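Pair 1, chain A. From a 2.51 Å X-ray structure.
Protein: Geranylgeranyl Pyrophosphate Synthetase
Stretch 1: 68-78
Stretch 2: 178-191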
# COMPACT_ATOMS: atom_id res chain seq x y z
N HIS A 68 11.78 11.56 10.14
CA HIS A 68 10.63 10.69 9.93
C HIS A 68 10.27 10.61 8.44
O HIS A 68 10.03 9.52 7.90
CB HIS A 68 9.45 11.16 10.78
CG HIS A 68 9.67 11.03 12.26
ND1 HIS A 68 9.34 9.90 12.97
CD2 HIS A 68 10.20 11.89 13.17
CE1 HIS A 68 9.65 10.06 14.25
NE2 HIS A 68 10.18 11.26 14.39
N ALA A 69 10.26 11.76 7.76
CA ALA A 69 10.11 11.76 6.31
C ALA A 69 11.26 11.04 5.61
O ALA A 69 11.06 10.43 4.55
CB ALA A 69 10.02 13.19 5.80
N ALA A 70 12.47 11.08 6.17
CA ALA A 70 13.54 10.31 5.57
C ALA A 70 13.26 8.81 5.73
O ALA A 70 13.35 8.05 4.77
CB ALA A 70 14.89 10.69 6.18
N ILE A 71 12.91 8.39 6.94
CA ILE A 71 12.59 6.98 7.13
C ILE A 71 11.36 6.60 6.31
O ILE A 71 11.29 5.50 5.76
CB ILE A 71 12.42 6.69 8.63
CG1 ILE A 71 13.73 7.00 9.36
CG2 ILE A 71 12.00 5.24 8.89
CD1 ILE A 71 14.95 6.41 8.67
N ALA A 72 10.39 7.52 6.17
CA ALA A 72 9.17 7.15 5.47
C ALA A 72 9.43 6.89 4.00
O ALA A 72 8.91 5.92 3.44
CB ALA A 72 8.10 8.23 5.63
N ILE A 73 10.22 7.75 3.37
CA ILE A 73 10.51 7.57 1.96
C ILE A 73 11.35 6.31 1.73
O ILE A 73 11.11 5.56 0.78
CB ILE A 73 11.19 8.83 1.42
CG1 ILE A 73 10.15 9.95 1.41
CG2 ILE A 73 11.80 8.58 0.05
CD1 ILE A 73 10.56 11.13 0.61
N GLU A 74 12.31 6.03 2.62
CA GLU A 74 13.07 4.79 2.48
C GLU A 74 12.16 3.59 2.62
O GLU A 74 12.34 2.57 1.94
CB GLU A 74 14.19 4.70 3.52
CG GLU A 74 15.01 3.41 3.44
CD GLU A 74 15.93 3.35 2.22
OE1 GLU A 74 16.00 4.33 1.48
OE2 GLU A 74 16.57 2.30 2.01
N THR A 75 11.16 3.70 3.50
CA THR A 75 10.19 2.63 3.66
C THR A 75 9.39 2.41 2.38
O THR A 75 9.19 1.27 1.95
CB THR A 75 9.28 2.97 4.85
OG1 THR A 75 10.10 3.38 5.95
CG2 THR A 75 8.44 1.76 5.27
N VAL A 76 8.94 3.50 1.75
CA VAL A 76 8.31 3.39 0.44
C VAL A 76 9.25 2.70 -0.54
O VAL A 76 8.85 1.77 -1.26
CB VAL A 76 7.89 4.78 -0.10
CG1 VAL A 76 7.53 4.66 -1.59
CG2 VAL A 76 6.72 5.32 0.70
N HIS A 77 10.49 3.11 -0.55
CA HIS A 77 11.42 2.52 -1.46
C HIS A 77 11.51 1.05 -1.23
O HIS A 77 11.50 0.31 -2.17
CB HIS A 77 12.78 3.18 -1.36
CG HIS A 77 13.78 2.65 -2.35
ND1 HIS A 77 13.56 2.68 -3.70
CD2 HIS A 77 14.98 2.07 -2.17
CE1 HIS A 77 14.59 2.15 -4.32
NE2 HIS A 77 15.46 1.77 -3.41
N ASN A 78 11.60 0.62 0.00
CA ASN A 78 11.68 -0.81 0.29
C ASN A 78 10.38 -1.52 -0.05
O ASN A 78 10.39 -2.66 -0.52
CB ASN A 78 12.07 -1.03 1.74
CG ASN A 78 13.55 -0.92 1.97
OD1 ASN A 78 14.24 -1.92 2.14
ND2 ASN A 78 14.05 0.31 1.96
N VAL A 178 10.30 10.48 -9.20
CA VAL A 178 9.49 11.24 -8.23
C VAL A 178 9.83 10.84 -6.81
O VAL A 178 9.87 11.69 -5.92
CB VAL A 178 7.98 11.11 -8.51
CG1 VAL A 178 7.59 11.83 -9.80
CG2 VAL A 178 7.53 9.64 -8.50
N LEU A 179 10.07 9.56 -6.55
CA LEU A 179 10.48 9.22 -5.19
C LEU A 179 11.80 9.90 -4.84
O LEU A 179 12.05 10.20 -3.67
CB LEU A 179 10.59 7.71 -4.98
CG LEU A 179 10.67 7.33 -3.50
CD1 LEU A 179 9.45 7.82 -2.77
CD2 LEU A 179 10.82 5.84 -3.30
N ILE A 180 12.64 10.16 -5.84
CA ILE A 180 13.85 10.91 -5.53
C ILE A 180 13.54 12.39 -5.46
O ILE A 180 14.14 13.11 -4.66
CB ILE A 180 14.95 10.60 -6.56
CG1 ILE A 180 15.16 9.09 -6.62
CG2 ILE A 180 16.23 11.30 -6.14
CD1 ILE A 180 16.30 8.63 -7.51
N GLY A 181 12.60 12.88 -6.27
CA GLY A 181 12.18 14.27 -6.15
C GLY A 181 11.59 14.61 -4.79
O GLY A 181 11.91 15.65 -4.20
N ILE A 182 10.72 13.74 -4.27
CA ILE A 182 10.07 14.07 -3.01
C ILE A 182 11.04 13.90 -1.85
O ILE A 182 10.89 14.58 -0.82
CB ILE A 182 8.79 13.24 -2.80
CG1 ILE A 182 8.10 13.69 -1.51
CG2 ILE A 182 9.10 11.77 -2.75
CD1 ILE A 182 6.67 13.30 -1.40
N SER A 183 12.04 13.03 -1.99
CA SER A 183 13.15 12.99 -1.03
C SER A 183 13.70 14.38 -0.76
O SER A 183 13.83 14.80 0.40
CB SER A 183 14.27 12.09 -1.55
OG SER A 183 13.78 10.82 -1.94
N ALA A 184 14.03 15.12 -1.82
CA ALA A 184 14.52 16.48 -1.69
C ALA A 184 13.38 17.47 -1.46
O ALA A 184 13.54 18.45 -0.72
CB ALA A 184 15.31 16.88 -2.94
N SER A 185 12.23 17.21 -2.09
CA SER A 185 11.11 18.12 -1.97
C SER A 185 10.60 18.19 -0.54
O SER A 185 10.27 19.27 -0.05
CB SER A 185 9.99 17.69 -2.90
OG SER A 185 9.54 18.77 -3.69
N ILE A 186 10.54 17.05 0.15
CA ILE A 186 9.66 16.96 1.32
C ILE A 186 10.09 17.88 2.46
O ILE A 186 9.20 18.39 3.17
CB ILE A 186 9.47 15.50 1.78
CG1 ILE A 186 8.20 15.40 2.65
CG2 ILE A 186 10.69 14.93 2.50
CD1 ILE A 186 7.91 13.99 3.17
N PRO A 187 11.38 18.16 2.70
CA PRO A 187 11.69 19.14 3.76
C PRO A 187 11.17 20.53 3.44
O PRO A 187 10.76 21.27 4.36
CB PRO A 187 13.22 19.11 3.86
CG PRO A 187 13.64 17.84 3.21
CD PRO A 187 12.63 17.62 2.12
N ALA A 188 11.15 20.92 2.17
CA ALA A 188 10.52 22.18 1.78
C ALA A 188 9.04 22.15 2.08
O ALA A 188 8.44 23.19 2.41
CB ALA A 188 10.75 22.46 0.30
N VAL A 189 8.41 20.98 1.96
CA VAL A 189 7.00 20.89 2.29
C VAL A 189 6.81 20.91 3.80
O VAL A 189 5.95 21.62 4.32
CB VAL A 189 6.38 19.63 1.68
CG1 VAL A 189 4.88 19.60 1.97
CG2 VAL A 189 6.65 19.59 0.20
N LEU A 190 7.64 20.14 4.52
CA LEU A 190 7.45 19.98 5.95
C LEU A 190 7.66 21.29 6.70
O LEU A 190 6.96 21.57 7.68
CB LEU A 190 8.39 18.89 6.48
CG LEU A 190 7.88 17.46 6.27
CD1 LEU A 190 8.88 16.39 6.67
CD2 LEU A 190 6.57 17.28 7.01
N PHE A 191 8.60 22.12 6.24
CA PHE A 191 8.98 23.35 6.92
C PHE A 191 8.59 24.58 6.12
O PHE A 191 9.29 25.59 6.13
CB PHE A 191 10.48 23.33 7.20
CG PHE A 191 10.92 22.06 7.79
CD1 PHE A 191 10.13 21.41 8.72
CD2 PHE A 191 12.09 21.46 7.39
CE1 PHE A 191 10.50 20.21 9.27
CE2 PHE A 191 12.49 20.26 7.94
CZ PHE A 191 11.68 19.62 8.88

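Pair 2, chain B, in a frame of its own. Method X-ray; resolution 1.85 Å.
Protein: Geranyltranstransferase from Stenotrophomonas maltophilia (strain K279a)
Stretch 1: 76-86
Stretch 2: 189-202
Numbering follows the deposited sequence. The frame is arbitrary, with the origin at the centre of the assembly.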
# COMPACT_ATOMS: atom_id res chain seq x y z
N ALA B 76 2.61 4.84 16.01
CA ALA B 76 2.33 4.79 14.58
C ALA B 76 3.30 3.84 13.87
O ALA B 76 2.90 3.05 13.01
CB ALA B 76 2.41 6.18 13.94
N ALA B 77 4.59 3.94 14.20
CA ALA B 77 5.55 3.04 13.57
C ALA B 77 5.24 1.60 13.92
O ALA B 77 5.30 0.72 13.06
CB ALA B 77 6.98 3.38 13.98
N ALA B 78 4.93 1.35 15.19
CA ALA B 78 4.64 -0.01 15.64
C ALA B 78 3.40 -0.57 14.97
O ALA B 78 3.39 -1.73 14.53
CB ALA B 78 4.51 -0.05 17.17
N MET B 79 2.34 0.24 14.86
CA MET B 79 1.17 -0.24 14.13
C MET B 79 1.48 -0.48 12.66
O MET B 79 1.01 -1.46 12.07
CB MET B 79 0.02 0.77 14.27
CG MET B 79 -0.63 0.75 15.63
SD MET B 79 -2.16 1.74 15.64
CE MET B 79 -1.44 3.37 15.71
N SER B 80 2.26 0.40 12.04
CA SER B 80 2.45 0.29 10.60
C SER B 80 3.11 -1.04 10.23
O SER B 80 2.75 -1.66 9.23
CB SER B 80 3.27 1.47 10.06
OG SER B 80 4.65 1.33 10.36
N VAL B 81 4.06 -1.51 11.05
CA VAL B 81 4.74 -2.74 10.63
C VAL B 81 3.83 -3.94 10.85
O VAL B 81 3.92 -4.92 10.10
CB VAL B 81 6.11 -2.91 11.32
CG1 VAL B 81 7.06 -1.81 10.88
CG2 VAL B 81 5.97 -2.94 12.85
N GLU B 82 2.96 -3.89 11.87
CA GLU B 82 2.03 -5.00 12.08
C GLU B 82 0.95 -5.02 11.01
O GLU B 82 0.52 -6.11 10.60
CB GLU B 82 1.39 -4.90 13.48
CG GLU B 82 0.57 -6.13 13.91
CD GLU B 82 1.41 -7.39 14.13
OE1 GLU B 82 2.65 -7.34 13.94
OE2 GLU B 82 0.85 -8.44 14.49
N LEU B 83 0.54 -3.84 10.52
CA LEU B 83 -0.44 -3.77 9.43
C LEU B 83 0.14 -4.29 8.12
O LEU B 83 -0.56 -4.98 7.35
CB LEU B 83 -0.97 -2.33 9.26
CG LEU B 83 -1.82 -1.91 10.46
CD1 LEU B 83 -2.07 -0.42 10.45
CD2 LEU B 83 -3.16 -2.67 10.49
N ILE B 84 1.40 -3.97 7.82
CA ILE B 84 2.01 -4.55 6.62
C ILE B 84 2.08 -6.06 6.76
O ILE B 84 1.72 -6.82 5.85
CB ILE B 84 3.39 -3.93 6.35
CG1 ILE B 84 3.23 -2.44 5.97
CG2 ILE B 84 4.12 -4.69 5.22
CD1 ILE B 84 2.34 -2.21 4.74
N HIS B 85 2.53 -6.53 7.93
CA HIS B 85 2.62 -7.97 8.15
C HIS B 85 1.26 -8.64 8.00
O HIS B 85 1.11 -9.65 7.30
CB HIS B 85 3.20 -8.22 9.56
CG HIS B 85 3.30 -9.67 9.93
ND1 HIS B 85 4.07 -10.57 9.22
CD2 HIS B 85 2.75 -10.37 10.95
CE1 HIS B 85 3.98 -11.76 9.79
NE2 HIS B 85 3.18 -11.67 10.83
N ALA B 86 0.23 -8.05 8.62
CA ALA B 86 -1.10 -8.65 8.60
C ALA B 86 -1.65 -8.73 7.19
O ALA B 86 -2.22 -9.75 6.80
CB ALA B 86 -2.05 -7.86 9.50
N ALA B 189 13.39 -8.05 5.50
CA ALA B 189 13.36 -6.61 5.25
C ALA B 189 12.41 -5.89 6.21
O ALA B 189 12.75 -4.83 6.75
CB ALA B 189 12.96 -6.33 3.80
N LEU B 190 11.22 -6.44 6.42
CA LEU B 190 10.27 -5.77 7.31
C LEU B 190 10.71 -5.85 8.77
O LEU B 190 10.43 -4.93 9.55
CB LEU B 190 8.87 -6.36 7.14
CG LEU B 190 7.73 -5.76 7.97
CD1 LEU B 190 7.52 -4.29 7.57
CD2 LEU B 190 6.48 -6.60 7.71
N ILE B 191 11.40 -6.93 9.15
CA ILE B 191 11.96 -7.01 10.49
C ILE B 191 13.04 -5.95 10.69
O ILE B 191 13.09 -5.29 11.74
CB ILE B 191 12.47 -8.44 10.75
CG1 ILE B 191 11.27 -9.32 11.09
CG2 ILE B 191 13.51 -8.46 11.87
CD1 ILE B 191 11.55 -10.85 11.03
N ARG B 192 13.91 -5.75 9.69
CA ARG B 192 14.89 -4.67 9.78
C ARG B 192 14.21 -3.31 9.78
O ARG B 192 14.64 -2.39 10.48
CB ARG B 192 15.90 -4.76 8.64
CG ARG B 192 16.84 -5.96 8.77
CD ARG B 192 17.48 -6.27 7.44
NE ARG B 192 18.37 -5.18 7.01
CZ ARG B 192 19.04 -5.19 5.86
NH1 ARG B 192 18.91 -6.19 5.00
NH2 ARG B 192 19.85 -4.17 5.58
N ALA B 193 13.13 -3.15 9.01
CA ALA B 193 12.41 -1.87 9.03
C ALA B 193 11.87 -1.57 10.42
O ALA B 193 11.91 -0.41 10.86
CB ALA B 193 11.26 -1.87 8.01
N ALA B 194 11.36 -2.58 11.12
CA ALA B 194 10.79 -2.33 12.44
C ALA B 194 11.86 -1.79 13.37
O ALA B 194 11.65 -0.77 14.04
CB ALA B 194 10.16 -3.60 13.01
N VAL B 195 13.03 -2.42 13.39
CA VAL B 195 14.12 -1.93 14.25
C VAL B 195 14.57 -0.55 13.81
O VAL B 195 14.81 0.34 14.64
CB VAL B 195 15.27 -2.95 14.25
CG1 VAL B 195 16.55 -2.34 14.90
CG2 VAL B 195 14.81 -4.25 14.95
N ARG B 196 14.70 -0.32 12.50
CA ARG B 196 15.16 0.98 12.03
C ARG B 196 14.19 2.08 12.42
O ARG B 196 14.60 3.18 12.81
CB ARG B 196 15.38 0.96 10.51
CG ARG B 196 15.74 2.32 9.95
CD ARG B 196 16.00 2.25 8.44
NE ARG B 196 16.12 3.59 7.88
CZ ARG B 196 17.23 4.31 7.91
NH1 ARG B 196 18.36 3.83 8.41
NH2 ARG B 196 17.21 5.54 7.40
N MET B 197 12.88 1.82 12.28
CA MET B 197 11.89 2.87 12.57
C MET B 197 11.87 3.22 14.04
O MET B 197 11.79 4.40 14.40
CB MET B 197 10.51 2.44 12.08
CG MET B 197 10.49 2.33 10.53
SD MET B 197 9.11 1.36 9.89
CE MET B 197 7.94 2.64 9.99
N GLY B 198 11.93 2.21 14.92
CA GLY B 198 12.01 2.50 16.34
C GLY B 198 13.21 3.36 16.68
O GLY B 198 13.12 4.29 17.48
N ALA B 199 14.35 3.06 16.05
CA ALA B 199 15.57 3.82 16.32
C ALA B 199 15.49 5.21 15.73
O ALA B 199 15.97 6.18 16.34
CB ALA B 199 16.79 3.07 15.79
N LEU B 200 14.88 5.35 14.54
CA LEU B 200 14.66 6.68 13.98
C LEU B 200 13.80 7.52 14.92
O LEU B 200 14.07 8.71 15.14
CB LEU B 200 14.00 6.60 12.61
CG LEU B 200 14.91 6.15 11.47
CD1 LEU B 200 14.05 5.93 10.23
CD2 LEU B 200 15.96 7.22 11.22
N CYS B 201 12.74 6.93 15.48
CA CYS B 201 11.90 7.70 16.39
C CYS B 201 12.67 8.05 17.66
O CYS B 201 12.37 9.06 18.31
CB CYS B 201 10.61 6.94 16.71
SG CYS B 201 9.48 6.77 15.32
N GLY B 202 13.65 7.22 18.03
CA GLY B 202 14.59 7.50 19.10
C GLY B 202 15.69 8.47 18.74
O GLY B 202 16.55 8.76 19.58

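The sharpest difference lies at the centre of the contact, where Ile A73 in pair 1 superposes on Val B81 in pair 2. Ile A73 (chi1 m, chi2 t) fits as a knob into a hole formed by Leu A179, Ile A182, Ser A183 and Ile A186: its CD1 lies 3.5 Å from Ser A183 N and 3.7 Å from Ile A182 CG2, while its CG2 lies 3.7 Å from Leu A179 CD1. Val B81 has no delta carbon, and its approaches are looser, with CG1 at 4.1 Å from Ala B194 CA, 4.2 Å from Leu B190 CD1 and 3.9 Å from Met B197 SD. The opposing helix is also trimmed here, since Ile A182 matches Ala B193 and Ser A183 matches Ala B194. Ala B193 points toward the first helix but makes no contact with it.

The backbone frame is shared. In each pair two helices run nearly antiparallel, at 155° with axes 10.1 Å apart at closest approach in pair 1, and at 169° and 9.7 Å in pair 2; 14 central residues superpose with an RMSD of 0.4 Å. Buried area is almost equal, 357 Å² against 353 Å², and no hydrogen bond crosses either contact, so both rest on packing of largely apolar side chains.

One end of the contact is conserved in detail. Leu A179 and Leu B190 share the t, p rotamer, and their side-chain centres fall 0.3 Å apart. Leu A179 CD1 meets Val A76 CG1 at 3.9 Å, and Leu B190 CD2 meets Ile B84 CG2 at 3.9 Å; the extra carbon of Ile B84 leads away from the partner helix and leaves this approach unchanged. Beside them, His A77 CB lies 3.8 Å from Leu A179 CD2, and His B85 CB lies 4.1 Å from Leu B190 CD2. Glu A74 and Glu B82 also match closely, both pointing away from the partner helix.

Near the other end, Ala A69 matches Ala B77, and each small side chain points toward the opposing helix. Ala A69 CB is met at 3.5 Å by both Ile A186 CD1 and Leu A190 CD1. Ala B77 CB instead lies 4.1 Å from Met B197 CB and 4.4 Å from Cys B201 SG. Met B197, the counterpart of Ile A186, carries its chain farther across: its CE reaches Ser B80 OG at 3.6 Å, whereas Ala A72, at the position of Ser B80, makes no contact.

The two serine hydroxyls at this contact are satisfied within their own helices. Ser A183 OG donates to Leu A179 O at 2.5 Å while its OG lies 3.6 Å from Ile A73 CG2; Ser B80 OG donates to Ala B77 O at 2.8 Å. The second helix of pair 1 is kinked, and Pro A187, which has no amide hydrogen, contributes one of its missing backbone bonds; the helix of pair 2 continues without a kink.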